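Local coordinates for protein cytochrome c552 (PDB 5ZE8) that probably carries electrons at low potential through five covalently bound c-type hemes in a thermophilic purple sulfur photosynthetic bacterium, at residues D69-L74 against N405-S410; A129-K134 against R217-S222; F287-K292 against L323-Y328; E333-N338 against K393-V398. All coordinates share one frame; numbering follows the deposited sequence.

Contact 1: D69-L74 against N405-S410. With HEC (heme c), chain C.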
# COMPACT_ATOMS: atom_id res chain seq x y z
N ASP A 69 4.30 2.81 12.74
CA ASP A 69 4.76 1.80 11.80
C ASP A 69 6.30 1.77 11.96
O ASP A 69 6.98 2.74 11.57
CB ASP A 69 4.43 2.24 10.37
CG ASP A 69 5.02 1.32 9.35
OD1 ASP A 69 5.69 0.38 9.70
OD2 ASP A 69 4.84 1.58 8.15
N PRO A 70 6.84 0.70 12.52
CA PRO A 70 8.28 0.71 12.74
C PRO A 70 9.14 0.66 11.47
O PRO A 70 10.27 1.12 11.46
CB PRO A 70 8.49 -0.56 13.58
CG PRO A 70 7.42 -1.42 13.14
CD PRO A 70 6.24 -0.60 12.82
N ILE A 71 8.60 0.19 10.33
CA ILE A 71 9.32 0.24 9.07
C ILE A 71 9.42 1.67 8.58
O ILE A 71 10.48 2.22 8.37
CB ILE A 71 8.64 -0.68 8.02
CG1 ILE A 71 8.80 -2.16 8.43
CG2 ILE A 71 9.26 -0.46 6.68
CD1 ILE A 71 8.08 -3.14 7.46
N HIS A 72 8.27 2.32 8.42
CA HIS A 72 8.30 3.72 8.07
C HIS A 72 9.09 4.52 9.11
O HIS A 72 9.82 5.45 8.75
CB HIS A 72 6.86 4.32 7.99
CG HIS A 72 6.83 5.81 7.84
ND1 HIS A 72 7.34 6.46 6.74
CD2 HIS A 72 6.29 6.77 8.62
CE1 HIS A 72 7.12 7.77 6.88
NE2 HIS A 72 6.53 7.98 8.02
N GLY A 73 8.96 4.18 10.36
CA GLY A 73 9.68 4.96 11.40
C GLY A 73 11.15 4.92 11.30
O GLY A 73 11.84 5.92 11.60
N LEU A 74 11.69 3.76 10.91
CA LEU A 74 13.15 3.57 10.79
C LEU A 74 13.61 4.53 9.65
O LEU A 74 14.61 5.27 9.76
CB LEU A 74 13.46 2.10 10.44
CG LEU A 74 14.93 1.63 10.49
CD1 LEU A 74 14.97 0.13 10.24
CD2 LEU A 74 15.93 2.33 9.60
N ASN A 405 7.47 -10.19 0.25
CA ASN A 405 8.34 -9.55 1.23
C ASN A 405 8.12 -8.04 1.23
O ASN A 405 8.20 -7.42 0.16
CB ASN A 405 9.75 -9.79 0.82
CG ASN A 405 10.09 -11.27 0.70
OD1 ASN A 405 10.41 -11.89 1.69
ND2 ASN A 405 9.85 -11.85 -0.47
N LEU A 406 7.85 -7.45 2.42
CA LEU A 406 7.76 -5.99 2.57
C LEU A 406 9.02 -5.21 2.19
O LEU A 406 8.93 -4.08 1.76
CB LEU A 406 7.38 -5.65 4.00
CG LEU A 406 5.94 -6.04 4.39
CD1 LEU A 406 5.79 -5.80 5.92
CD2 LEU A 406 4.86 -5.25 3.70
N LEU A 407 10.19 -5.84 2.37
CA LEU A 407 11.48 -5.20 2.17
C LEU A 407 12.44 -6.04 1.39
O LEU A 407 12.38 -7.24 1.45
CB LEU A 407 12.11 -4.88 3.52
CG LEU A 407 11.36 -3.94 4.46
CD1 LEU A 407 12.02 -3.95 5.85
CD2 LEU A 407 11.37 -2.57 3.84
N TRP A 408 13.35 -5.41 0.67
CA TRP A 408 14.42 -6.11 0.00
C TRP A 408 15.26 -6.91 0.97
O TRP A 408 15.44 -6.50 2.10
CB TRP A 408 15.39 -5.10 -0.65
CG TRP A 408 14.88 -4.33 -1.86
CD1 TRP A 408 14.08 -4.78 -2.83
CD2 TRP A 408 15.17 -2.96 -2.17
NE1 TRP A 408 13.81 -3.79 -3.77
CE2 TRP A 408 14.51 -2.67 -3.41
CE3 TRP A 408 15.94 -1.95 -1.53
CZ2 TRP A 408 14.53 -1.44 -3.99
CZ3 TRP A 408 15.95 -0.71 -2.13
CH2 TRP A 408 15.21 -0.46 -3.32
N PRO A 409 15.90 -7.98 0.46
CA PRO A 409 16.71 -8.83 1.37
C PRO A 409 17.88 -8.07 2.00
O PRO A 409 18.14 -8.30 3.16
CB PRO A 409 17.15 -9.96 0.46
CG PRO A 409 16.94 -9.53 -0.92
CD PRO A 409 15.79 -8.53 -0.89
N SER A 410 18.50 -7.15 1.27
CA SER A 410 19.54 -6.26 1.77
C SER A 410 19.06 -5.53 3.02
O SER A 410 19.78 -5.40 4.01
CB SER A 410 20.05 -5.25 0.74
OG SER A 410 19.04 -4.34 0.24
FE HEC C . 5.93 6.54 2.32
CHA HEC C . 5.02 3.22 2.52
CHB HEC C . 8.76 5.82 4.07
CHC HEC C . 7.02 9.67 1.87
CHD HEC C . 3.13 7.27 0.57
NA HEC C . 6.77 4.94 3.11
C1A HEC C . 6.21 3.62 3.11
C2A HEC C . 7.16 2.67 3.62
C3A HEC C . 8.22 3.37 4.03
C4A HEC C . 7.98 4.74 3.70
CMA HEC C . 9.49 2.87 4.63
CAA HEC C . 6.94 1.22 3.84
CBA HEC C . 6.13 1.07 5.16
CGA HEC C . 5.73 -0.31 5.57
O1A HEC C . 5.16 -0.57 6.70
O2A HEC C . 5.94 -1.32 4.82
NB HEC C . 7.58 7.56 2.97
C1B HEC C . 8.57 7.12 3.71
C2B HEC C . 9.43 8.22 4.04
C3B HEC C . 9.03 9.34 3.40
C4B HEC C . 7.82 8.88 2.66
CMB HEC C . 10.63 8.06 4.92
CAB HEC C . 9.59 10.69 3.33
CBB HEC C . 10.99 10.79 3.13
NC HEC C . 5.23 8.14 1.39
C1C HEC C . 5.85 9.41 1.22
C2C HEC C . 5.06 10.29 0.44
C3C HEC C . 3.90 9.61 0.12
C4C HEC C . 4.04 8.29 0.73
CMC HEC C . 5.39 11.70 0.13
CAC HEC C . 2.74 10.08 -0.67
CBC HEC C . 3.06 10.57 -1.97
ND HEC C . 4.39 5.50 1.75
C1D HEC C . 3.29 5.94 1.07
C2D HEC C . 2.37 4.87 0.78
C3D HEC C . 2.91 3.75 1.25
C4D HEC C . 4.18 4.14 1.87
CMD HEC C . 1.10 5.03 0.02
CAD HEC C . 2.30 2.34 1.23
CBD HEC C . 2.89 1.70 0.01
CGD HEC C . 2.48 0.24 -0.17
O1D HEC C . 1.59 -0.27 0.46
O2D HEC C . 3.13 -0.49 -0.99
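The first turn of helix 70-79 meets the loop ahead of helix 409-414 with the CA atoms of I71 and L407 9.0 Å apart, so the side chains must span the gap. I71 does so with both branches. Its ethyl arm lies beside its own backbone N (chi1 -68°) and runs out to CD1, which meets CD1 of L406 at 3.8 Å, the two side chains crossing at about a right angle. The other branch, CG2, reaches CD2 of L407 at 4.1 Å while also resting on the propionate carbon CGA of the heme. L422, from helix 420-423, touches both I71 and L406.

The contact illustrates how a helix start can be tied to a cofactor. D69 is the N-cap of helix 70-79: its OD1 accepts a hydrogen bond from I71 N at 3.0 Å, with the donor well above the carboxylate plane, and a weak one from H72 N. Its second oxygen, OD2, stands 2.6 Å from the heme propionate oxygen O1A, a spacing that suggests an acid proton between them. Replacing D69 by alanine would probably leave the I71 N-H without its cap and the propionate without this close polar neighbour.

Next to I71 in the helix, H72 brings its ring edge-on to the porphyrin, with ND1 3.1 Å from the meso carbon CHB, and its ring stacks with that of H103. On the loop side, the carbonyl oxygen of L406 is hydrogen-bonded by R319.

Contact 2: A129-K134 against R217-S222. With HEC (heme c), chain D.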
# COMPACT_ATOMS: atom_id res chain seq x y z
N ALA A 129 -8.93 13.10 7.85
CA ALA A 129 -7.94 13.32 6.79
C ALA A 129 -8.50 12.91 5.47
O ALA A 129 -8.41 13.67 4.53
CB ALA A 129 -6.64 12.60 7.08
N CYS A 130 -9.08 11.74 5.39
CA CYS A 130 -9.64 11.35 4.11
C CYS A 130 -10.94 12.11 3.83
O CYS A 130 -11.19 12.48 2.66
CB CYS A 130 -9.96 9.88 4.11
SG CYS A 130 -8.51 8.90 3.71
N HIS A 131 -11.78 12.29 4.85
CA HIS A 131 -13.09 12.85 4.61
C HIS A 131 -13.16 14.37 4.51
O HIS A 131 -14.24 14.92 4.41
CB HIS A 131 -14.18 12.28 5.59
CG HIS A 131 -14.54 10.87 5.28
ND1 HIS A 131 -15.47 10.55 4.27
CD2 HIS A 131 -14.09 9.67 5.78
CE1 HIS A 131 -15.52 9.22 4.20
NE2 HIS A 131 -14.73 8.67 5.10
N THR A 132 -12.00 15.02 4.49
CA THR A 132 -11.97 16.50 4.19
C THR A 132 -11.31 16.78 2.81
O THR A 132 -11.12 17.94 2.47
CB THR A 132 -11.40 17.35 5.35
OG1 THR A 132 -10.12 16.93 5.71
CG2 THR A 132 -12.35 17.30 6.55
N LEU A 133 -10.87 15.75 2.09
CA LEU A 133 -10.33 15.94 0.72
C LEU A 133 -11.51 16.30 -0.15
O LEU A 133 -12.49 15.60 -0.18
CB LEU A 133 -9.74 14.64 0.23
CG LEU A 133 -8.56 14.08 1.03
CD1 LEU A 133 -8.20 12.73 0.43
CD2 LEU A 133 -7.40 15.03 1.18
N LYS A 134 -11.43 17.45 -0.84
CA LYS A 134 -12.57 17.95 -1.62
C LYS A 134 -12.42 17.80 -3.14
O LYS A 134 -13.28 17.22 -3.77
CB LYS A 134 -12.94 19.35 -1.25
CG LYS A 134 -14.20 19.81 -1.93
CD LYS A 134 -14.54 21.21 -1.48
CE LYS A 134 -15.79 21.67 -2.16
NZ LYS A 134 -15.98 23.08 -1.72
N ARG A 217 -17.95 12.34 -6.83
CA ARG A 217 -16.77 12.17 -7.69
C ARG A 217 -15.49 12.03 -6.92
O ARG A 217 -14.69 11.13 -7.21
CB ARG A 217 -16.77 13.21 -8.80
CG ARG A 217 -18.04 12.96 -9.68
CD ARG A 217 -17.81 12.97 -11.20
NE ARG A 217 -16.44 12.57 -11.55
CZ ARG A 217 -16.05 11.46 -12.17
NH1 ARG A 217 -14.73 11.29 -12.38
NH2 ARG A 217 -16.92 10.52 -12.59
N GLN A 218 -15.37 12.71 -5.81
CA GLN A 218 -14.21 12.49 -4.94
C GLN A 218 -14.24 11.17 -4.21
O GLN A 218 -13.24 10.44 -4.19
CB GLN A 218 -14.12 13.62 -3.89
CG GLN A 218 -13.02 13.48 -2.85
CD GLN A 218 -11.59 13.43 -3.36
OE1 GLN A 218 -11.25 14.03 -4.41
NE2 GLN A 218 -10.72 12.75 -2.59
N LEU A 219 -15.35 10.87 -3.61
CA LEU A 219 -15.43 9.71 -2.72
C LEU A 219 -15.52 8.35 -3.44
O LEU A 219 -15.15 7.30 -2.91
CB LEU A 219 -16.62 9.82 -1.75
CG LEU A 219 -16.38 10.60 -0.46
CD1 LEU A 219 -15.42 9.89 0.48
CD2 LEU A 219 -15.97 12.03 -0.70
N ARG A 220 -16.13 8.33 -4.65
CA ARG A 220 -16.39 7.08 -5.31
C ARG A 220 -15.40 6.70 -6.37
O ARG A 220 -15.48 5.54 -6.90
CB ARG A 220 -17.80 7.03 -5.93
CG ARG A 220 -18.95 7.22 -5.00
CD ARG A 220 -20.11 6.49 -5.66
NE ARG A 220 -21.36 6.68 -4.93
CZ ARG A 220 -21.82 5.91 -3.98
NH1 ARG A 220 -21.14 4.87 -3.52
NH2 ARG A 220 -22.93 6.25 -3.38
N THR A 221 -14.48 7.59 -6.74
CA THR A 221 -13.48 7.31 -7.76
C THR A 221 -12.06 7.32 -7.16
O THR A 221 -11.87 7.61 -5.98
CB THR A 221 -13.51 8.35 -8.89
OG1 THR A 221 -12.92 9.59 -8.47
CG2 THR A 221 -14.94 8.57 -9.33
N SER A 222 -11.07 7.01 -8.00
CA SER A 222 -9.72 6.99 -7.57
C SER A 222 -9.23 8.32 -7.11
O SER A 222 -8.13 8.37 -6.47
CB SER A 222 -8.78 6.44 -8.65
OG SER A 222 -8.67 7.34 -9.78
FE HEC D . -14.53 6.63 5.24
CHA HEC D . -17.10 5.95 3.00
CHB HEC D . -16.78 6.94 7.73
CHC HEC D . -11.93 6.66 7.57
CHD HEC D . -12.34 6.97 2.70
NA HEC D . -16.51 6.46 5.35
C1A HEC D . -17.39 6.16 4.35
C2A HEC D . -18.71 6.01 4.89
C3A HEC D . -18.62 6.32 6.25
C4A HEC D . -17.27 6.59 6.50
CMA HEC D . -19.71 6.33 7.32
CAA HEC D . -19.92 5.53 4.08
CBA HEC D . -19.92 4.00 4.20
CGA HEC D . -21.09 3.39 3.46
O1A HEC D . -22.24 3.91 3.56
O2A HEC D . -20.95 2.28 2.91
NB HEC D . -14.37 6.79 7.27
C1B HEC D . -15.42 6.95 8.05
C2B HEC D . -14.94 7.02 9.42
C3B HEC D . -13.60 6.89 9.41
C4B HEC D . -13.23 6.79 8.02
CMB HEC D . -15.84 7.12 10.64
CAB HEC D . -12.61 6.73 10.48
CBB HEC D . -12.83 5.72 11.42
NC HEC D . -12.54 6.78 5.15
C1C HEC D . -11.61 6.73 6.18
C2C HEC D . -10.30 6.82 5.68
C3C HEC D . -10.37 7.00 4.30
C4C HEC D . -11.80 6.93 3.98
CMC HEC D . -9.07 6.89 6.56
CAC HEC D . -9.24 7.15 3.33
CBC HEC D . -8.15 6.21 3.33
ND HEC D . -14.68 6.49 3.30
C1D HEC D . -13.66 6.68 2.40
C2D HEC D . -14.12 6.50 0.99
C3D HEC D . -15.44 6.22 1.09
C4D HEC D . -15.81 6.20 2.53
CMD HEC D . -13.33 6.75 -0.25
CAD HEC D . -16.37 5.97 -0.06
CBD HEC D . -16.30 4.51 -0.53
CGD HEC D . -16.90 4.37 -1.91
O1D HEC D . -16.23 3.99 -2.88
O2D HEC D . -18.10 4.55 -2.04
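Q218 lies across the backbone of L133 and K134, its CG 3.5 Å from the carbonyl oxygen of L133. The chain starts with CG anti to the backbone N (chi1 176°) and then bends at chi2 (60°), which folds the amide back over L133 and brings NE2 within 3.5 Å of that residue's CB. Closer to the helix, Q218 CB packs at 3.7 Å against the carbonyl oxygen of K134, an oxygen that is hydrogen-bonded by N215. The amide NE2 has a weak hydrogen bond to the backbone oxygen of D223. With an alanine here the amide and its long arm are gone, and the likely result is a gap beside L133 and a D223 carbonyl without this weak donor.

The neighbouring L219 works on the cofactor. Its CD1 lies 3.8 Å from CE1 of H131, the two side chains crossing at about a right angle, and the same methyl packs against pyrrole carbon C2D of the heme. H131 thus has a leucine beside it while its NE2 binds the iron at 2.1 Å; H270 supplies the other axial ligand. The rotation of the imidazole is further set by ND1, hydrogen-bonded to the carbonyl oxygen of Q160. One residue earlier, C130 SG is bonded covalently to heme CAC. Cysteine and histidine adjacent at the end of a CXXCH sequence, one making the thioether and the other ligating iron, mark the c-type heme site, in this case with bis-histidine ligation.

Contact 3: F287-K292 against L323-Y328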
# COMPACT_ATOMS: atom_id res chain seq x y z
N PHE A 287 -1.83 -18.94 -8.77
CA PHE A 287 -0.58 -19.65 -8.87
C PHE A 287 -0.80 -21.11 -9.18
O PHE A 287 -1.58 -21.74 -8.49
CB PHE A 287 0.14 -19.46 -7.55
CG PHE A 287 1.54 -20.04 -7.51
CD1 PHE A 287 2.57 -19.42 -8.13
CD2 PHE A 287 1.76 -21.21 -6.82
CE1 PHE A 287 3.87 -19.98 -8.03
CE2 PHE A 287 3.03 -21.75 -6.72
CZ PHE A 287 4.07 -21.14 -7.33
N ASP A 288 -0.16 -21.63 -10.19
CA ASP A 288 -0.30 -23.08 -10.50
C ASP A 288 0.98 -23.66 -11.09
O ASP A 288 1.76 -22.96 -11.69
CB ASP A 288 -1.47 -23.28 -11.46
CG ASP A 288 -2.05 -24.69 -11.43
OD1 ASP A 288 -1.91 -25.44 -10.41
OD2 ASP A 288 -2.68 -24.96 -12.47
N LEU A 289 1.18 -24.96 -10.82
CA LEU A 289 2.36 -25.71 -11.27
C LEU A 289 1.84 -26.91 -12.05
O LEU A 289 0.93 -27.57 -11.56
CB LEU A 289 3.10 -26.25 -10.08
CG LEU A 289 4.17 -27.33 -10.30
CD1 LEU A 289 5.28 -26.67 -11.09
CD2 LEU A 289 4.69 -27.73 -8.96
N THR A 290 2.34 -27.03 -13.26
CA THR A 290 2.09 -28.18 -14.17
C THR A 290 3.40 -28.88 -14.45
O THR A 290 4.43 -28.26 -14.49
CB THR A 290 1.40 -27.79 -15.51
OG1 THR A 290 2.14 -26.82 -16.30
CG2 THR A 290 0.11 -27.34 -15.21
N THR A 291 3.37 -30.21 -14.63
CA THR A 291 4.61 -30.89 -15.07
C THR A 291 4.25 -31.85 -16.19
O THR A 291 3.13 -32.35 -16.20
CB THR A 291 5.32 -31.67 -13.93
OG1 THR A 291 4.53 -32.78 -13.52
CG2 THR A 291 5.53 -30.78 -12.71
N LYS A 292 5.18 -32.01 -17.12
CA LYS A 292 5.07 -33.03 -18.19
C LYS A 292 6.40 -33.79 -18.15
O LYS A 292 7.44 -33.22 -17.81
CB LYS A 292 4.90 -32.38 -19.58
CG LYS A 292 3.91 -31.21 -19.71
CD LYS A 292 2.81 -31.41 -20.79
CE LYS A 292 2.27 -30.08 -21.40
NZ LYS A 292 0.82 -30.00 -21.86
N LEU A 323 10.00 -16.86 -6.20
CA LEU A 323 9.51 -18.20 -6.41
C LEU A 323 10.58 -19.17 -5.94
O LEU A 323 11.70 -19.05 -6.32
CB LEU A 323 9.24 -18.45 -7.87
CG LEU A 323 9.11 -19.91 -8.27
CD1 LEU A 323 7.79 -20.50 -7.67
CD2 LEU A 323 9.07 -20.00 -9.74
N LYS A 324 10.21 -20.13 -5.10
CA LYS A 324 11.04 -21.30 -4.82
C LYS A 324 10.37 -22.53 -5.41
O LYS A 324 9.26 -22.82 -5.07
CB LYS A 324 11.18 -21.49 -3.35
CG LYS A 324 11.91 -20.38 -2.67
CD LYS A 324 13.43 -20.45 -2.91
CE LYS A 324 14.15 -21.56 -2.15
NZ LYS A 324 14.00 -21.46 -0.70
N LEU A 325 11.08 -23.25 -6.24
CA LEU A 325 10.62 -24.46 -6.86
C LEU A 325 11.62 -25.56 -6.50
O LEU A 325 12.82 -25.44 -6.74
CB LEU A 325 10.50 -24.38 -8.38
CG LEU A 325 9.88 -25.51 -9.20
CD1 LEU A 325 8.41 -25.60 -8.79
CD2 LEU A 325 10.02 -25.24 -10.70
N THR A 326 11.08 -26.64 -5.94
CA THR A 326 11.96 -27.64 -5.31
C THR A 326 11.43 -29.02 -5.69
O THR A 326 10.28 -29.26 -5.64
CB THR A 326 12.01 -27.49 -3.79
OG1 THR A 326 12.31 -26.14 -3.36
CG2 THR A 326 13.05 -28.42 -3.14
N ALA A 327 12.35 -29.96 -5.99
CA ALA A 327 11.99 -31.34 -6.30
C ALA A 327 12.56 -32.23 -5.20
O ALA A 327 13.69 -32.02 -4.73
CB ALA A 327 12.52 -31.79 -7.61
N TYR A 328 11.74 -33.14 -4.73
CA TYR A 328 12.10 -33.99 -3.55
C TYR A 328 12.01 -35.49 -3.94
O TYR A 328 11.16 -35.83 -4.77
CB TYR A 328 11.11 -33.81 -2.40
CG TYR A 328 11.06 -32.38 -1.88
CD1 TYR A 328 10.19 -31.45 -2.47
CD2 TYR A 328 11.86 -31.95 -0.83
CE1 TYR A 328 10.15 -30.14 -1.98
CE2 TYR A 328 11.80 -30.65 -0.33
CZ TYR A 328 10.94 -29.78 -0.93
OH TYR A 328 10.90 -28.49 -0.39
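F287 opens the contact by presenting the far end of its ring to L323: CZ lies 3.8 Å from L323 CD1, and the methyl sits at the ring edge, in its plane. With CG anti to the backbone N (chi1 -175°), the phenyl group stretches across the interface far enough to bridge a separation of 10.5 Å between the CA atoms of F287 and L323. V302 and I304 of the adjoining strand and L402 from across the interface also pack against it. D288 pairs through its backbone with W303, within the sheet.

L289 is the next residue to cross over. Its CD1 meets CD1 of L325 at 4.0 Å, methyl against methyl, the two leucines lying at a slant to each other, and V398 touches both. Here the backbones are slightly nearer, with CA atoms 9.4 Å apart. No hydrogen bond links the two segments, as expected of a beta sandwich in which strand 285-294 belongs to a three-stranded antiparallel sheet and strand 320-328 to the larger antiparallel sheet facing it; apolar residues two apart on each strand fill the interior between them.

T290, on the other side of its strand, turns its OG1 to Q301 and W303, with which it is hydrogen-bonded. T291 packs on I298, and K292 continues the backbone pairing at A299. Opposite, L323 and L325 both also lean on Y388 of strand 383-391.

Contact 4: E333-N338 against K393-V398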
# COMPACT_ATOMS: atom_id res chain seq x y z
N GLU A 333 13.80 -35.63 0.79
CA GLU A 333 15.14 -35.02 0.67
C GLU A 333 15.15 -34.22 -0.60
O GLU A 333 14.57 -34.63 -1.62
CB GLU A 333 16.25 -36.09 0.64
CG GLU A 333 16.58 -36.62 2.00
CD GLU A 333 17.11 -35.55 3.00
OE1 GLU A 333 18.07 -34.79 2.68
OE2 GLU A 333 16.56 -35.47 4.13
N VAL A 334 15.76 -33.02 -0.57
CA VAL A 334 15.86 -32.23 -1.78
C VAL A 334 16.78 -32.79 -2.84
O VAL A 334 17.95 -33.01 -2.57
CB VAL A 334 16.32 -30.81 -1.44
CG1 VAL A 334 16.57 -29.98 -2.63
CG2 VAL A 334 15.27 -30.23 -0.54
N LEU A 335 16.27 -32.95 -4.05
CA LEU A 335 17.07 -33.31 -5.18
C LEU A 335 17.50 -32.17 -6.09
O LEU A 335 18.50 -32.22 -6.82
CB LEU A 335 16.34 -34.38 -5.97
CG LEU A 335 15.98 -35.66 -5.22
CD1 LEU A 335 15.23 -36.51 -6.19
CD2 LEU A 335 17.19 -36.39 -4.71
N TRP A 336 16.66 -31.14 -6.16
CA TRP A 336 16.90 -30.03 -7.08
C TRP A 336 16.17 -28.83 -6.60
O TRP A 336 15.10 -28.98 -6.00
CB TRP A 336 16.34 -30.39 -8.47
CG TRP A 336 16.46 -29.34 -9.50
CD1 TRP A 336 17.47 -29.14 -10.39
CD2 TRP A 336 15.50 -28.28 -9.75
NE1 TRP A 336 17.17 -28.08 -11.23
CE2 TRP A 336 15.99 -27.52 -10.82
CE3 TRP A 336 14.26 -27.95 -9.20
CZ2 TRP A 336 15.32 -26.43 -11.35
CZ3 TRP A 336 13.60 -26.86 -9.74
CH2 TRP A 336 14.16 -26.09 -10.76
N GLN A 337 16.70 -27.64 -6.86
CA GLN A 337 16.03 -26.39 -6.47
C GLN A 337 16.36 -25.35 -7.48
O GLN A 337 17.50 -25.27 -7.97
CB GLN A 337 16.60 -25.87 -5.18
CG GLN A 337 16.07 -26.51 -3.98
CD GLN A 337 16.61 -25.94 -2.67
OE1 GLN A 337 16.54 -26.62 -1.66
NE2 GLN A 337 17.03 -24.66 -2.66
N ASN A 338 15.45 -24.44 -7.75
CA ASN A 338 15.71 -23.41 -8.76
C ASN A 338 16.78 -22.45 -8.26
O ASN A 338 17.52 -21.84 -9.09
CB ASN A 338 14.42 -22.60 -9.12
CG ASN A 338 13.87 -21.79 -7.96
OD1 ASN A 338 13.68 -22.32 -6.84
ND2 ASN A 338 13.61 -20.46 -8.21
N LYS A 393 15.49 -38.30 -12.11
CA LYS A 393 15.96 -39.37 -11.21
C LYS A 393 15.56 -39.19 -9.75
O LYS A 393 16.01 -38.25 -9.07
CB LYS A 393 17.51 -39.49 -11.34
CG LYS A 393 18.18 -40.28 -10.21
CD LYS A 393 19.56 -40.79 -10.62
CE LYS A 393 19.44 -42.24 -11.08
NZ LYS A 393 20.67 -42.78 -11.72
N GLY A 394 14.70 -40.07 -9.27
CA GLY A 394 14.26 -40.13 -7.89
C GLY A 394 13.19 -39.16 -7.45
O GLY A 394 12.76 -39.17 -6.31
N VAL A 395 12.76 -38.31 -8.36
CA VAL A 395 11.82 -37.22 -7.96
C VAL A 395 10.43 -37.81 -7.77
O VAL A 395 9.90 -38.40 -8.73
CB VAL A 395 11.76 -36.08 -9.00
CG1 VAL A 395 10.72 -35.05 -8.60
CG2 VAL A 395 13.14 -35.42 -9.18
N ALA A 396 9.90 -37.64 -6.56
CA ALA A 396 8.58 -38.04 -6.15
C ALA A 396 7.62 -36.84 -6.04
O ALA A 396 6.41 -37.01 -6.18
CB ALA A 396 8.66 -38.84 -4.87
N LEU A 397 8.14 -35.62 -5.81
CA LEU A 397 7.28 -34.45 -5.56
C LEU A 397 7.97 -33.22 -6.13
O LEU A 397 9.15 -33.07 -5.90
CB LEU A 397 7.18 -34.24 -4.09
CG LEU A 397 6.35 -33.06 -3.62
CD1 LEU A 397 4.91 -33.24 -4.16
CD2 LEU A 397 6.37 -33.04 -2.11
N VAL A 398 7.22 -32.35 -6.81
CA VAL A 398 7.73 -31.01 -7.22
C VAL A 398 6.79 -30.03 -6.50
O VAL A 398 5.56 -30.17 -6.54
CB VAL A 398 7.69 -30.83 -8.72
CG1 VAL A 398 8.17 -29.48 -9.13
CG2 VAL A 398 8.60 -31.83 -9.45
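A single methyl, CD1 of L335, makes every close approach in this contact, although L335 is an exposed residue. It belongs to one of two classic beta bulges set against strand 320-328 in the larger sheet of the beta sandwich: L335 and W336 together face A327, while A396 and L397 together face Y328. The two segments therefore approach each other at one end of the sheet, from either side of a shared strand, with CA atoms of L335 and V395 7.1 Å apart.

L335 holds CG beside its backbone N (chi1 -58°) and reaches CD1 over the turn that leads into strand 397-405. There the methyl lies 3.5 Å from the carbonyl oxygen of K393 and 3.6 Å from the carbonyl carbon of G394. G394 has a positive phi (80°), which favours glycine, and a CB at this position would point toward the leucine and come close to the same methyl. W336, the other residue of its bulge, packs instead on I390 and P391 of the opposite sheet. V395 is buried, touching A327 and I435, and its CG2 receives L335 CD1 at 3.8 Å.

Contacts 1 and 2 lie beside hemes, on opposite sides of the chain's centre, contact 1 where the end of strand 397-405 meets the heme-bearing part; both are buried. Each sets aliphatic packing beside a cofactor: a carboxylate close to a propionate in one, iron ligation and a thioether in the other. Contacts 3 and 4 lie in the beta sandwich, their centres about 10 Å apart, and are wholly apolar or backbone-directed across their segments. Contact 3 fills the interior between the sheets, whereas contact 4 is a partly exposed edge. Strand 320-328 of contact 3 is paired with both strands of contact 4, 334-337 and 397-405, and N338 OD1 joins them by a probable hydrogen bond to L325 N at 2.8 Å.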